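Local coordinates for apical membrane antigen 1 (Babesia divergens, PDB 4APM), which is a calcium-binding surface antigen of an apicomplexan parasite that probably takes part in host-cell invasion at the moving junction, at residues A[160-170]-A[185-197]. Sequence-based numbering, arbitrary orientation.
Sequences HILFTPMQYNR and TSSLLCMEPMKSG
Met-191 sets its CG between its own backbone N and carbonyl carbon (chi1 70°), which with an extended chi2 puts SD beside CB of Met-166, whose CG lies anti to the carbonyl carbon; the bend at chi3 then turns the CE methyl of Met-191 toward Met-166. The two chains cross at about a right angle: SD of Met-191 packs 3.9 Å from CB of Met-166, and the two CE methyls also meet. Leu-189 CD2 reaches the Met-166 sulfur more loosely.

The backbone evidence is a single antiparallel bridge. Asn-169 N donates to Met-191 O at 2.9 Å, and Met-191 N returns a bond to Asn-169 O at 3.0 Å; both are nearly straight, and their reciprocity makes this a hydrogen-bonded pair. The touching parts, 166-170 and 189-193, run 95° apart, consistent with the pairing stopping at one bridge. Asn-169 adds a weak side-chain bond, ND2 to Leu-189 O at 2.8 Å, bent to 127° at the hydrogen.

On the Pro-193 side, the Tyr-168 ring receives CD of Pro-193 at the edge, 3.9 Å from CD1. Glu-192 CB approaches the same CD1 obliquely, and its carboxylate plane lies close to parallel with the ring. Gln-167 O meets Pro-193 CD at 3.2 Å and accepts a CA-H...O contact from Glu-192. Gln-167 NE2 bonds in its amide plane to Pro-165 O, and its amide is further fixed by Asp-32 O and Lys-56 NZ.

This is plain structural packing away from the calcium site of the AMA1 ectodomain: an isolated beta bridge joins the loop after strand 158-161 to strand 191-195, which pairs with strand 56-60. Met-191 rests there on Ile-58 and Leu-60, while Pro-193 touches Phe-257 of helix 249-257 and Gln-167 touches Tyr-204 of strand 202-205.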
ATOM      1  N   HIS A 160     -11.799  -9.241 -12.713  1.00 26.73           N
ATOM      2  CA  HIS A 160     -11.378  -8.926 -14.071  1.00 27.20           C
ATOM      3  C   HIS A 160      -9.983  -9.419 -14.369  1.00 30.56           C
ATOM      4  O   HIS A 160      -9.029  -9.163 -13.622  1.00 28.97           O
ATOM      5  CB  HIS A 160     -11.436  -7.422 -14.315  1.00 29.08           C
ATOM      6  CG  HIS A 160     -12.787  -6.816 -14.061  1.00 27.86           C
ATOM      7  ND1 HIS A 160     -13.653  -6.533 -15.055  1.00 29.56           N
ATOM      8  CD2 HIS A 160     -13.421  -6.468 -12.873  1.00 29.31           C
ATOM      9  CE1 HIS A 160     -14.778  -6.016 -14.527  1.00 29.16           C
ATOM     10  NE2 HIS A 160     -14.631  -5.978 -13.189  1.00 28.90           N
ATOM     11  N   ILE A 161      -9.830 -10.082 -15.499  1.00 29.93           N
ATOM     12  CA  ILE A 161      -8.508 -10.410 -15.966  1.00 29.64           C
ATOM     13  C   ILE A 161      -8.118  -9.394 -17.025  1.00 29.52           C
ATOM     14  O   ILE A 161      -8.911  -9.075 -17.918  1.00 30.82           O
ATOM     15  CB  ILE A 161      -8.443 -11.859 -16.509  1.00 28.80           C
ATOM     16  CG1 ILE A 161      -9.101 -12.827 -15.512  1.00 28.30           C
ATOM     17  CG2 ILE A 161      -7.008 -12.263 -16.827  1.00 28.47           C
ATOM     18  CD1 ILE A 161      -8.461 -12.885 -14.136  1.00 23.04           C
ATOM     19  N   LEU A 162      -6.920  -8.846 -16.878  1.00 28.44           N
ATOM     20  CA  LEU A 162      -6.406  -7.877 -17.810  1.00 28.61           C
ATOM     21  C   LEU A 162      -5.729  -8.624 -18.933  1.00 30.05           C
ATOM     22  O   LEU A 162      -5.209  -9.721 -18.718  1.00 32.43           O
ATOM     23  CB  LEU A 162      -5.440  -6.914 -17.105  1.00 28.88           C
ATOM     24  CG  LEU A 162      -6.138  -6.102 -16.007  1.00 28.96           C
ATOM     25  CD1 LEU A 162      -5.308  -4.941 -15.486  1.00 27.55           C
ATOM     26  CD2 LEU A 162      -7.464  -5.588 -16.520  1.00 28.09           C
ATOM     27  N   PHE A 163      -5.807  -8.070 -20.140  1.00 30.07           N
ATOM     28  CA  PHE A 163      -5.211  -8.681 -21.330  1.00 31.40           C
ATOM     29  C   PHE A 163      -3.753  -8.278 -21.518  1.00 33.32           C
ATOM     30  O   PHE A 163      -3.088  -8.789 -22.400  1.00 34.73           O
ATOM     31  CB  PHE A 163      -6.005  -8.291 -22.585  1.00 36.09           C
ATOM     32  CG  PHE A 163      -5.790  -9.213 -23.762  1.00 40.02           C
ATOM     33  CD1 PHE A 163      -6.070 -10.581 -23.664  1.00 42.06           C
ATOM     34  CD2 PHE A 163      -5.356  -8.710 -24.990  1.00 45.19           C
ATOM     35  CE1 PHE A 163      -5.879 -11.432 -24.749  1.00 44.46           C
ATOM     36  CE2 PHE A 163      -5.190  -9.553 -26.088  1.00 43.67           C
ATOM     37  CZ  PHE A 163      -5.445 -10.913 -25.963  1.00 45.56           C
ATOM     38  N   THR A 164      -3.280  -7.300 -20.744  1.00 36.19           N
ATOM     39  CA  THR A 164      -1.889  -6.833 -20.866  1.00 30.78           C
ATOM     40  C   THR A 164      -1.330  -6.468 -19.504  1.00 30.87           C
ATOM     41  O   THR A 164      -2.066  -5.955 -18.662  1.00 28.46           O
ATOM     42  CB  THR A 164      -1.768  -5.592 -21.787  1.00 30.19           C
ATOM     43  OG1 THR A 164      -0.441  -5.055 -21.691  1.00 33.77           O
ATOM     44  CG2 THR A 164      -2.740  -4.527 -21.388  1.00 26.57           C
ATOM     45  N   PRO A 165      -0.011  -6.688 -19.291  1.00 31.07           N
ATOM     46  CA  PRO A 165       0.575  -6.219 -18.045  1.00 28.77           C
ATOM     47  C   PRO A 165       1.006  -4.746 -18.112  1.00 31.93           C
ATOM     48  O   PRO A 165       1.517  -4.213 -17.118  1.00 32.15           O
ATOM     49  CB  PRO A 165       1.784  -7.124 -17.876  1.00 28.85           C
ATOM     50  CG  PRO A 165       2.227  -7.402 -19.287  1.00 30.24           C
ATOM     51  CD  PRO A 165       0.974  -7.414 -20.125  1.00 31.10           C
ATOM     52  N   MET A 166       0.792  -4.092 -19.255  1.00 29.98           N
ATOM     53  CA  MET A 166       1.138  -2.668 -19.377  1.00 34.05           C
ATOM     54  C   MET A 166       0.472  -1.795 -18.319  1.00 32.07           C
ATOM     55  O   MET A 166      -0.711  -1.945 -18.016  1.00 30.68           O
ATOM     56  CB  MET A 166       0.823  -2.145 -20.777  1.00 34.83           C
ATOM     57  CG  MET A 166       1.840  -2.598 -21.825  1.00 46.44           C
ATOM     58  SD  MET A 166       1.658  -1.775 -23.431  1.00 59.62           S
ATOM     59  CE  MET A 166       1.954  -0.064 -22.966  1.00 46.17           C
ATOM     60  N   GLN A 167       1.237  -0.874 -17.759  1.00 30.72           N
ATOM     61  CA  GLN A 167       0.736  -0.065 -16.669  1.00 29.31           C
ATOM     62  C   GLN A 167       1.166   1.366 -16.850  1.00 26.94           C
ATOM     63  O   GLN A 167       0.461   2.282 -16.474  1.00 27.27           O
ATOM     64  CB  GLN A 167       1.241  -0.612 -15.329  1.00 29.76           C
ATOM     65  CG  GLN A 167       0.785  -2.045 -15.079  1.00 28.87           C
ATOM     66  CD  GLN A 167       1.665  -2.783 -14.105  1.00 28.58           C
ATOM     67  OE1 GLN A 167       1.718  -2.444 -12.915  1.00 26.70           O
ATOM     68  NE2 GLN A 167       2.330  -3.839 -14.589  1.00 28.91           N
ATOM     69  N   TYR A 168       2.315   1.552 -17.467  1.00 30.82           N
ATOM     70  CA  TYR A 168       2.869   2.886 -17.655  1.00 35.55           C
ATOM     71  C   TYR A 168       3.497   3.038 -19.038  1.00 37.51           C
ATOM     72  O   TYR A 168       4.351   2.246 -19.429  1.00 39.76           O
ATOM     73  CB  TYR A 168       3.911   3.175 -16.587  1.00 31.19           C
ATOM     74  CG  TYR A 168       4.472   4.569 -16.669  1.00 36.90           C
ATOM     75  CD1 TYR A 168       3.820   5.638 -16.073  1.00 36.32           C
ATOM     76  CD2 TYR A 168       5.638   4.825 -17.389  1.00 38.38           C
ATOM     77  CE1 TYR A 168       4.345   6.908 -16.127  1.00 40.09           C
ATOM     78  CE2 TYR A 168       6.155   6.095 -17.478  1.00 40.03           C
ATOM     79  CZ  TYR A 168       5.516   7.129 -16.842  1.00 44.89           C
ATOM     80  OH  TYR A 168       6.058   8.386 -16.919  1.00 45.26           O
ATOM     81  N   ASN A 169       3.080   4.065 -19.764  1.00 40.13           N
ATOM     82  CA  ASN A 169       3.610   4.315 -21.100  1.00 44.47           C
ATOM     83  C   ASN A 169       3.387   5.773 -21.487  1.00 44.95           C
ATOM     84  O   ASN A 169       2.255   6.189 -21.708  1.00 44.02           O
ATOM     85  CB  ASN A 169       2.967   3.361 -22.122  1.00 48.27           C
ATOM     86  CG  ASN A 169       3.623   3.434 -23.499  1.00 51.07           C
ATOM     87  OD1 ASN A 169       4.760   3.882 -23.638  1.00 57.30           O
ATOM     88  ND2 ASN A 169       2.894   3.022 -24.520  1.00 49.34           N
ATOM     89  N   ARG A 170       4.475   6.542 -21.512  1.00 51.58           N
ATOM     90  CA  ARG A 170       4.436   8.007 -21.662  1.00 56.02           C
ATOM     91  C   ARG A 170       3.219   8.660 -20.986  1.00 60.27           C
ATOM     92  O   ARG A 170       3.233   8.966 -19.780  1.00 58.35           O
ATOM     93  CB  ARG A 170       4.523   8.403 -23.143  1.00 53.13           C
ATOM     94  CG  ARG A 170       5.741   7.840 -23.866  1.00 61.58           C
ATOM     95  CD  ARG A 170       5.625   7.931 -25.388  1.00 65.70           C
ATOM     96  NE  ARG A 170       5.800   9.295 -25.907  1.00 74.51           N
ATOM     97  CZ  ARG A 170       6.978   9.848 -26.220  1.00 85.45           C
ATOM     98  NH1 ARG A 170       8.114   9.174 -26.054  1.00 80.70           N
ATOM     99  NH2 ARG A 170       7.026  11.089 -26.689  1.00 80.36           N
ATOM    100  N   THR A 185      -7.784  13.344 -26.736  1.00 75.61           N
ATOM    101  CA  THR A 185      -7.570  12.000 -26.206  1.00 76.41           C
ATOM    102  C   THR A 185      -6.673  11.175 -27.139  1.00 73.18           C
ATOM    103  O   THR A 185      -6.904  11.122 -28.351  1.00 76.49           O
ATOM    104  CB  THR A 185      -8.910  11.259 -25.934  1.00 75.24           C
ATOM    105  OG1 THR A 185      -9.338  10.558 -27.110  1.00 73.77           O
ATOM    106  CG2 THR A 185     -10.009  12.237 -25.479  1.00 71.89           C
ATOM    107  N   SER A 186      -5.619  10.580 -26.577  1.00 74.41           N
ATOM    108  CA  SER A 186      -4.709   9.733 -27.359  1.00 72.89           C
ATOM    109  C   SER A 186      -5.294   8.338 -27.500  1.00 66.41           C
ATOM    110  O   SER A 186      -6.505   8.135 -27.359  1.00 70.41           O
ATOM    111  CB  SER A 186      -3.317   9.633 -26.707  1.00 69.42           C
ATOM    112  OG  SER A 186      -2.945  10.835 -26.055  1.00 75.82           O
ATOM    113  N   SER A 187      -4.424   7.376 -27.776  1.00 62.77           N
ATOM    114  CA  SER A 187      -4.805   5.980 -27.712  1.00 64.23           C
ATOM    115  C   SER A 187      -4.831   5.473 -26.270  1.00 62.39           C
ATOM    116  O   SER A 187      -4.215   6.059 -25.364  1.00 57.88           O
ATOM    117  CB  SER A 187      -3.851   5.132 -28.549  1.00 62.03           C
ATOM    118  OG  SER A 187      -2.519   5.376 -28.161  1.00 60.98           O
ATOM    119  N   LEU A 188      -5.565   4.387 -26.071  1.00 57.67           N
ATOM    120  CA  LEU A 188      -5.456   3.565 -24.876  1.00 53.75           C
ATOM    121  C   LEU A 188      -3.998   3.285 -24.456  1.00 59.92           C
ATOM    122  O   LEU A 188      -3.710   3.188 -23.264  1.00 59.25           O
ATOM    123  CB  LEU A 188      -6.290   2.278 -25.057  1.00 50.01           C
ATOM    124  CG  LEU A 188      -5.819   0.829 -24.885  1.00 53.62           C
ATOM    125  CD1 LEU A 188      -6.817  -0.101 -25.551  1.00 54.93           C
ATOM    126  CD2 LEU A 188      -4.447   0.567 -25.466  1.00 52.70           C
ATOM    127  N   LEU A 189      -3.074   3.259 -25.423  1.00 57.90           N
ATOM    128  CA  LEU A 189      -1.679   2.870 -25.156  1.00 53.98           C
ATOM    129  C   LEU A 189      -0.890   3.944 -24.428  1.00 52.15           C
ATOM    130  O   LEU A 189       0.278   3.738 -24.065  1.00 52.31           O
ATOM    131  CB  LEU A 189      -0.947   2.476 -26.445  1.00 53.48           C
ATOM    132  CG  LEU A 189      -1.372   1.164 -27.130  1.00 61.39           C
ATOM    133  CD1 LEU A 189      -0.800   1.042 -28.550  1.00 53.06           C
ATOM    134  CD2 LEU A 189      -1.011  -0.051 -26.285  1.00 49.60           C
ATOM    135  N   CYS A 190      -1.508   5.102 -24.253  1.00 50.12           N
ATOM    136  CA  CYS A 190      -0.918   6.159 -23.451  1.00 50.14           C
ATOM    137  C   CYS A 190      -1.511   6.066 -22.061  1.00 44.00           C
ATOM    138  O   CYS A 190      -2.710   6.247 -21.884  1.00 45.24           O
ATOM    139  CB  CYS A 190      -1.240   7.517 -24.060  1.00 54.97           C
ATOM    140  SG  CYS A 190      -0.690   8.911 -23.060  1.00 63.54           S
ATOM    141  N   MET A 191      -0.691   5.724 -21.079  1.00 43.15           N
ATOM    142  CA  MET A 191      -1.245   5.312 -19.788  1.00 40.54           C
ATOM    143  C   MET A 191      -0.320   5.567 -18.610  1.00 35.12           C
ATOM    144  O   MET A 191       0.910   5.611 -18.752  1.00 34.92           O
ATOM    145  CB  MET A 191      -1.686   3.834 -19.835  1.00 40.50           C
ATOM    146  CG  MET A 191      -0.550   2.834 -19.905  1.00 37.41           C
ATOM    147  SD  MET A 191      -1.106   1.118 -20.066  1.00 40.56           S
ATOM    148  CE  MET A 191      -1.604   1.073 -21.789  1.00 35.30           C
ATOM    149  N   GLU A 192      -0.926   5.751 -17.447  1.00 34.21           N
ATOM    150  CA  GLU A 192      -0.204   5.695 -16.181  1.00 31.31           C
ATOM    151  C   GLU A 192      -1.100   5.197 -15.066  1.00 29.95           C
ATOM    152  O   GLU A 192      -2.308   5.424 -15.106  1.00 32.87           O
ATOM    153  CB  GLU A 192       0.338   7.068 -15.815  1.00 34.03           C
ATOM    154  CG  GLU A 192      -0.684   8.188 -15.828  1.00 39.40           C
ATOM    155  CD  GLU A 192      -0.024   9.515 -15.541  1.00 43.47           C
ATOM    156  OE1 GLU A 192       1.100   9.735 -16.027  1.00 47.18           O
ATOM    157  OE2 GLU A 192      -0.591  10.313 -14.783  1.00 47.85           O
ATOM    158  N   PRO A 193      -0.506   4.558 -14.038  1.00 27.09           N
ATOM    159  CA  PRO A 193      -1.240   4.153 -12.825  1.00 27.69           C
ATOM    160  C   PRO A 193      -1.626   5.349 -11.975  1.00 28.76           C
ATOM    161  O   PRO A 193      -0.884   6.325 -11.915  1.00 27.73           O
ATOM    162  CB  PRO A 193      -0.215   3.310 -12.047  1.00 29.09           C
ATOM    163  CG  PRO A 193       0.931   3.075 -13.006  1.00 29.70           C
ATOM    164  CD  PRO A 193       0.923   4.226 -13.955  1.00 26.39           C
ATOM    165  N   MET A 194      -2.758   5.262 -11.290  1.00 29.03           N
ATOM    166  CA  MET A 194      -2.984   6.137 -10.167  1.00 31.69           C
ATOM    167  C   MET A 194      -3.707   5.483  -8.997  1.00 29.69           C
ATOM    168  O   MET A 194      -4.341   4.453  -9.150  1.00 30.94           O
ATOM    169  CB  MET A 194      -3.605   7.481 -10.583  1.00 35.17           C
ATOM    170  CG  MET A 194      -5.069   7.487 -10.959  1.00 44.57           C
ATOM    171  SD  MET A 194      -5.754   9.171 -10.760  1.00 55.34           S
ATOM    172  CE  MET A 194      -6.514   9.018  -9.143  1.00 48.91           C
ATOM    173  N   LYS A 195      -3.448   6.015  -7.813  1.00 28.08           N
ATOM    174  CA  LYS A 195      -4.084   5.606  -6.582  1.00 28.96           C
ATOM    175  C   LYS A 195      -5.377   6.408  -6.424  1.00 31.18           C
ATOM    176  O   LYS A 195      -5.353   7.640  -6.398  1.00 27.59           O
ATOM    177  CB  LYS A 195      -3.163   5.924  -5.408  1.00 28.47           C
ATOM    178  CG  LYS A 195      -3.542   5.233  -4.095  1.00 32.88           C
ATOM    179  CD  LYS A 195      -3.102   3.775  -4.040  1.00 27.67           C
ATOM    180  CE  LYS A 195      -2.837   3.331  -2.608  1.00 30.79           C
ATOM    181  NZ  LYS A 195      -2.718   1.840  -2.444  1.00 28.58           N
ATOM    182  N   SER A 196      -6.511   5.719  -6.395  1.00 27.89           N
ATOM    183  CA  SER A 196      -7.764   6.434  -6.500  1.00 31.78           C
ATOM    184  C   SER A 196      -8.610   6.184  -5.293  1.00 29.89           C
ATOM    185  O   SER A 196      -8.938   5.048  -4.992  1.00 33.11           O
ATOM    186  CB  SER A 196      -8.525   6.023  -7.749  1.00 32.60           C
ATOM    187  OG  SER A 196      -9.897   6.159  -7.493  1.00 33.58           O
ATOM    188  N   GLY A 197      -8.957   7.250  -4.593  1.00 28.45           N
ATOM    189  CA  GLY A 197      -9.811   7.140  -3.431  1.00 27.35           C
ATOM    190  C   GLY A 197     -11.159   6.513  -3.739  1.00 29.19           C
ATOM    191  O   GLY A 197     -11.600   5.624  -3.020  1.00 29.33           O
TER